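Local atomic coordinates of Adenylate/guanylate cyclase/hydrolase, alpha/beta fold family (Ruegeria pomeroyi, PDB entry 3MR7), a protein that probably acts as an adenylate cyclase, this chain being the class III nucleotide cyclase catalytic domain of a longer protein that also carries an alpha/beta-hydrolase family region. Residues R32-I41 / I77-T88. Numbering follows the deposited sequence.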
loop_
_atom_site.group_PDB
_atom_site.type_symbol
_atom_site.label_atom_id
_atom_site.label_comp_id
_atom_site.label_asym_id
_atom_site.label_seq_id
_atom_site.Cartn_x
_atom_site.Cartn_y
_atom_site.Cartn_z
ATOM N N ARG A 32 1.737 17.193 -11.906
ATOM C CA ARG A 32 0.356 16.862 -12.186
ATOM C C ARG A 32 -0.385 16.675 -10.867
ATOM O O ARG A 32 -1.437 17.269 -10.662
ATOM C CB ARG A 32 0.259 15.591 -13.023
ATOM C CG ARG A 32 -0.275 15.790 -14.433
ATOM C CD ARG A 32 -1.377 14.776 -14.774
ATOM N NE ARG A 32 -1.037 13.431 -15.299
ATOM C CZ ARG A 32 0.159 12.963 -15.660
ATOM N NH1 ARG A 32 0.263 11.710 -16.118
ATOM N NH2 ARG A 32 1.253 13.704 -15.561
ATOM N N GLN A 33 0.162 15.867 -9.960
ATOM C CA GLN A 33 -0.562 15.580 -8.724
ATOM C C GLN A 33 -0.711 16.848 -7.899
ATOM O O GLN A 33 -1.761 17.070 -7.290
ATOM C CB GLN A 33 0.037 14.408 -7.924
ATOM C CG GLN A 33 0.802 14.787 -6.681
ATOM C CD GLN A 33 -0.080 15.034 -5.464
ATOM O OE1 GLN A 33 0.398 15.547 -4.456
ATOM N NE2 GLN A 33 -1.359 14.695 -5.555
ATOM N N LYS A 34 0.312 17.695 -7.907
ATOM C CA LYS A 34 0.171 18.977 -7.245
ATOM C C LYS A 34 -1.042 19.731 -7.809
ATOM O O LYS A 34 -1.820 20.327 -7.061
ATOM C CB LYS A 34 1.441 19.803 -7.396
ATOM C CG LYS A 34 2.528 19.498 -6.398
ATOM C CD LYS A 34 3.789 20.229 -6.844
ATOM C CE LYS A 34 4.704 20.569 -5.680
ATOM N NZ LYS A 34 5.049 22.034 -5.702
ATOM N N LEU A 35 -1.201 19.682 -9.127
ATOM C CA LEU A 35 -2.356 20.281 -9.801
ATOM C C LEU A 35 -3.692 19.702 -9.373
ATOM O O LEU A 35 -4.612 20.439 -9.072
ATOM C CB LEU A 35 -2.276 20.103 -11.308
ATOM C CG LEU A 35 -3.498 20.756 -11.924
ATOM C CD1 LEU A 35 -3.515 22.218 -11.507
ATOM C CD2 LEU A 35 -3.489 20.614 -13.406
ATOM N N TYR A 36 -3.804 18.378 -9.392
ATOM C CA TYR A 36 -5.050 17.697 -9.022
ATOM C C TYR A 36 -5.430 17.993 -7.580
ATOM O O TYR A 36 -6.590 18.298 -7.279
ATOM C CB TYR A 36 -4.955 16.179 -9.235
ATOM C CG TYR A 36 -4.915 15.727 -10.679
ATOM C CD1 TYR A 36 -5.597 16.414 -11.679
ATOM C CD2 TYR A 36 -4.196 14.605 -11.040
ATOM C CE1 TYR A 36 -5.570 15.976 -12.993
ATOM C CE2 TYR A 36 -4.153 14.169 -12.343
ATOM C CZ TYR A 36 -4.844 14.838 -13.312
ATOM O OH TYR A 36 -4.780 14.356 -14.603
ATOM N N ARG A 37 -4.451 17.911 -6.686
ATOM C CA ARG A 37 -4.694 18.290 -5.303
ATOM C C ARG A 37 -5.352 19.664 -5.243
ATOM O O ARG A 37 -6.236 19.896 -4.436
ATOM C CB ARG A 37 -3.390 18.309 -4.506
ATOM C CG ARG A 37 -3.499 19.063 -3.205
ATOM C CD ARG A 37 -4.201 18.262 -2.133
ATOM N NE ARG A 37 -3.295 17.992 -1.032
ATOM C CZ ARG A 37 -3.328 18.619 0.133
ATOM N NH1 ARG A 37 -4.251 19.537 0.364
ATOM N NH2 ARG A 37 -2.447 18.313 1.071
ATOM N N ARG A 38 -4.927 20.571 -6.111
ATOM C CA ARG A 38 -5.387 21.936 -5.992
ATOM C C ARG A 38 -6.695 22.166 -6.696
ATOM O O ARG A 38 -7.558 22.895 -6.200
ATOM C CB ARG A 38 -4.341 22.909 -6.510
ATOM C CG ARG A 38 -3.441 23.397 -5.437
ATOM C CD ARG A 38 -2.110 23.861 -6.008
ATOM N NE ARG A 38 -1.064 23.087 -5.367
ATOM C CZ ARG A 38 -0.417 23.506 -4.297
ATOM N NH1 ARG A 38 -0.699 24.700 -3.796
ATOM N NH2 ARG A 38 0.510 22.745 -3.746
ATOM N N GLU A 39 -6.839 21.529 -7.847
ATOM C CA GLU A 39 -7.983 21.758 -8.704
ATOM C C GLU A 39 -9.117 20.753 -8.514
ATOM O O GLU A 39 -10.237 21.034 -8.887
ATOM C CB GLU A 39 -7.554 21.791 -10.161
ATOM C CG GLU A 39 -8.026 20.614 -10.965
ATOM C CD GLU A 39 -8.026 20.891 -12.463
ATOM O OE1 GLU A 39 -7.101 20.403 -13.155
ATOM O OE2 GLU A 39 -8.955 21.585 -12.947
ATOM N N LEU A 40 -8.846 19.602 -7.914
ATOM C CA LEU A 40 -9.829 18.521 -7.908
ATOM C C LEU A 40 -10.145 18.114 -6.492
ATOM O O LEU A 40 -11.282 18.246 -6.041
ATOM C CB LEU A 40 -9.267 17.340 -8.658
ATOM C CG LEU A 40 -10.185 16.451 -9.469
ATOM C CD1 LEU A 40 -9.354 15.886 -10.609
ATOM C CD2 LEU A 40 -10.777 15.335 -8.616
ATOM N N ILE A 41 -9.124 17.653 -5.781
ATOM C CA ILE A 41 -9.274 17.239 -4.391
ATOM C C ILE A 41 -9.665 18.345 -3.407
ATOM O O ILE A 41 -10.764 18.349 -2.854
ATOM C CB ILE A 41 -7.987 16.685 -3.895
ATOM C CG1 ILE A 41 -7.653 15.429 -4.676
ATOM C CG2 ILE A 41 -8.087 16.418 -2.415
ATOM C CD1 ILE A 41 -6.312 14.837 -4.287
ATOM N N ILE A 77 -13.983 12.795 -6.529
ATOM C CA ILE A 77 -12.571 12.707 -6.825
ATOM C C ILE A 77 -12.159 11.538 -7.743
ATOM O O ILE A 77 -11.539 11.759 -8.772
ATOM C CB ILE A 77 -11.784 12.624 -5.519
ATOM C CG1 ILE A 77 -12.035 13.888 -4.704
ATOM C CG2 ILE A 77 -10.282 12.430 -5.802
ATOM C CD1 ILE A 77 -11.301 13.921 -3.390
ATOM N N GLN A 78 -12.500 10.306 -7.363
ATOM C CA GLN A 78 -12.099 9.124 -8.104
ATOM C C GLN A 78 -12.705 9.061 -9.504
ATOM O O GLN A 78 -12.045 8.667 -10.447
ATOM C CB GLN A 78 -12.439 7.861 -7.315
ATOM C CG GLN A 78 -11.687 7.746 -6.029
ATOM C CD GLN A 78 -10.176 7.737 -6.259
ATOM O OE1 GLN A 78 -9.625 8.662 -6.872
ATOM N NE2 GLN A 78 -9.494 6.684 -5.769
ATOM N N GLN A 79 -13.954 9.468 -9.652
ATOM C CA GLN A 79 -14.556 9.538 -10.983
ATOM C C GLN A 79 -13.956 10.606 -11.911
ATOM O O GLN A 79 -13.923 10.428 -13.140
ATOM C CB GLN A 79 -16.057 9.734 -10.883
ATOM C CG GLN A 79 -16.796 8.543 -10.301
ATOM C CD GLN A 79 -18.155 8.947 -9.786
ATOM O OE1 GLN A 79 -18.520 10.125 -9.827
ATOM N NE2 GLN A 79 -18.912 7.982 -9.297
ATOM N N ALA A 80 -13.488 11.715 -11.341
ATOM C CA ALA A 80 -12.907 12.748 -12.171
ATOM C C ALA A 80 -11.506 12.288 -12.581
ATOM O O ALA A 80 -11.025 12.573 -13.683
ATOM C CB ALA A 80 -12.849 14.056 -11.427
HETATM N N MSE A 81 -10.859 11.559 -11.687
HETATM C CA MSE A 81 -9.502 11.132 -11.949
HETATM C C MSE A 81 -9.507 10.104 -13.042
HETATM O O MSE A 81 -8.549 10.029 -13.808
HETATM C CB MSE A 81 -8.830 10.579 -10.698
HETATM C CG MSE A 81 -8.490 11.666 -9.705
HETATM SE SE MSE A 81 -6.984 12.759 -10.339
HETATM C CE MSE A 81 -5.547 11.475 -9.988
ATOM N N GLN A 82 -10.583 9.317 -13.126
ATOM C CA GLN A 82 -10.691 8.372 -14.229
ATOM C C GLN A 82 -10.734 9.123 -15.560
ATOM O O GLN A 82 -10.081 8.727 -16.512
ATOM C CB GLN A 82 -11.893 7.418 -14.087
ATOM C CG GLN A 82 -12.344 6.798 -15.420
ATOM C CD GLN A 82 -13.244 5.580 -15.236
ATOM O OE1 GLN A 82 -13.990 5.485 -14.263
ATOM N NE2 GLN A 82 -13.184 4.647 -16.184
ATOM N N GLN A 83 -11.499 10.209 -15.611
ATOM C CA GLN A 83 -11.606 11.002 -16.826
ATOM C C GLN A 83 -10.307 11.730 -17.112
ATOM O O GLN A 83 -9.816 11.710 -18.236
ATOM C CB GLN A 83 -12.721 12.030 -16.707
ATOM C CG GLN A 83 -14.096 11.450 -16.521
ATOM C CD GLN A 83 -15.168 12.522 -16.576
ATOM O OE1 GLN A 83 -16.356 12.226 -16.750
ATOM N NE2 GLN A 83 -14.750 13.784 -16.442
ATOM N N ARG A 84 -9.750 12.373 -16.092
ATOM C CA ARG A 84 -8.588 13.235 -16.278
ATOM C C ARG A 84 -7.339 12.496 -16.787
ATOM O O ARG A 84 -6.458 13.087 -17.427
ATOM C CB ARG A 84 -8.256 13.966 -14.976
ATOM C CG ARG A 84 -9.374 14.824 -14.400
ATOM C CD ARG A 84 -9.616 16.045 -15.233
ATOM N NE ARG A 84 -8.396 16.824 -15.485
ATOM C CZ ARG A 84 -8.074 17.948 -14.844
ATOM N NH1 ARG A 84 -8.883 18.405 -13.896
ATOM N NH2 ARG A 84 -6.950 18.610 -15.145
ATOM N N GLU A 85 -7.259 11.205 -16.508
ATOM C CA GLU A 85 -6.076 10.451 -16.861
ATOM C C GLU A 85 -6.313 9.450 -17.997
ATOM O O GLU A 85 -5.461 8.607 -18.262
ATOM C CB GLU A 85 -5.537 9.720 -15.623
ATOM C CG GLU A 85 -4.800 10.625 -14.645
ATOM C CD GLU A 85 -3.417 11.039 -15.145
ATOM O OE1 GLU A 85 -2.460 10.250 -14.948
ATOM O OE2 GLU A 85 -3.292 12.142 -15.740
ATOM N N GLU A 86 -7.457 9.531 -18.673
ATOM C CA GLU A 86 -7.813 8.469 -19.613
ATOM C C GLU A 86 -7.035 8.518 -20.937
ATOM O O GLU A 86 -6.960 7.519 -21.658
ATOM C CB GLU A 86 -9.310 8.461 -19.877
ATOM C CG GLU A 86 -9.731 9.579 -20.793
ATOM C CD GLU A 86 -11.226 9.823 -20.787
ATOM O OE1 GLU A 86 -11.997 8.909 -20.382
ATOM O OE2 GLU A 86 -11.617 10.945 -21.194
ATOM N N ASP A 87 -6.466 9.673 -21.268
ATOM C CA ASP A 87 -5.690 9.787 -22.499
ATOM C C ASP A 87 -4.198 9.633 -22.229
ATOM O O ASP A 87 -3.370 9.800 -23.114
ATOM C CB ASP A 87 -6.001 11.094 -23.216
ATOM C CG ASP A 87 -7.391 11.093 -23.825
ATOM O OD1 ASP A 87 -7.681 10.162 -24.607
ATOM O OD2 ASP A 87 -8.198 12.001 -23.515
ATOM N N THR A 88 -3.882 9.314 -20.982
ATOM C CA THR A 88 -2.556 8.902 -20.565
ATOM C C THR A 88 -2.555 7.370 -20.524
ATOM O O THR A 88 -3.538 6.747 -20.136
ATOM C CB THR A 88 -2.256 9.431 -19.149
ATOM O OG1 THR A 88 -2.282 10.863 -19.147
ATOM C CG2 THR A 88 -0.913 8.925 -18.631
#
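Tyr-36 and Leu-40 lean on Met-81 and Arg-84 where helix 27-47 packs against the end of helix 67-84, two helices on the sheet of the class III nucleotide cyclase domain; the short segments run at 128° to each other. The apolar part is a knobs-into-holes fit: Leu-40 enters between Ile-77, Ala-80, Met-81 and Arg-84, its CD2 3.7 Å from Ala-80 CB. Deeper, Ile-41 CG1 meets Ile-77 CG2, while Tyr-96 of strand 96-107 touches Tyr-36, Ile-41 and Met-81. A Met-aromatic contact links the two helices: selenomethionine Met-81, its chain bent at both chi2 and chi3, lays SE over one face of the Tyr-36 ring, 3.7 Å from its centroid. At that ring's edge the Arg-84 guanidinium stands nearly perpendicular, presenting a face to CE1. Arg-84 NH2 also makes a salt bridge to Glu-39 OE1 (2.7 Å), which it meets from above the carboxylate plane. The second charged group lies past the helix end, where Glu-85 OE1 accepts from the backbone N of Ile-94. Glu-85 OE2 takes a hydrogen bond from Tyr-36 OH at 2.9 Å and a salt bridge from Arg-32 NE, both from the same face of the carboxylate. A phenylalanine in place of Tyr-36 would probably leave Glu-85 OE2 without its hydroxyl donor, with Arg-32 as the remaining strong one across the contact. That Arg-32 NE to Glu-85 OE2 bond is 2.6 Å long and fairly straight, at 163°.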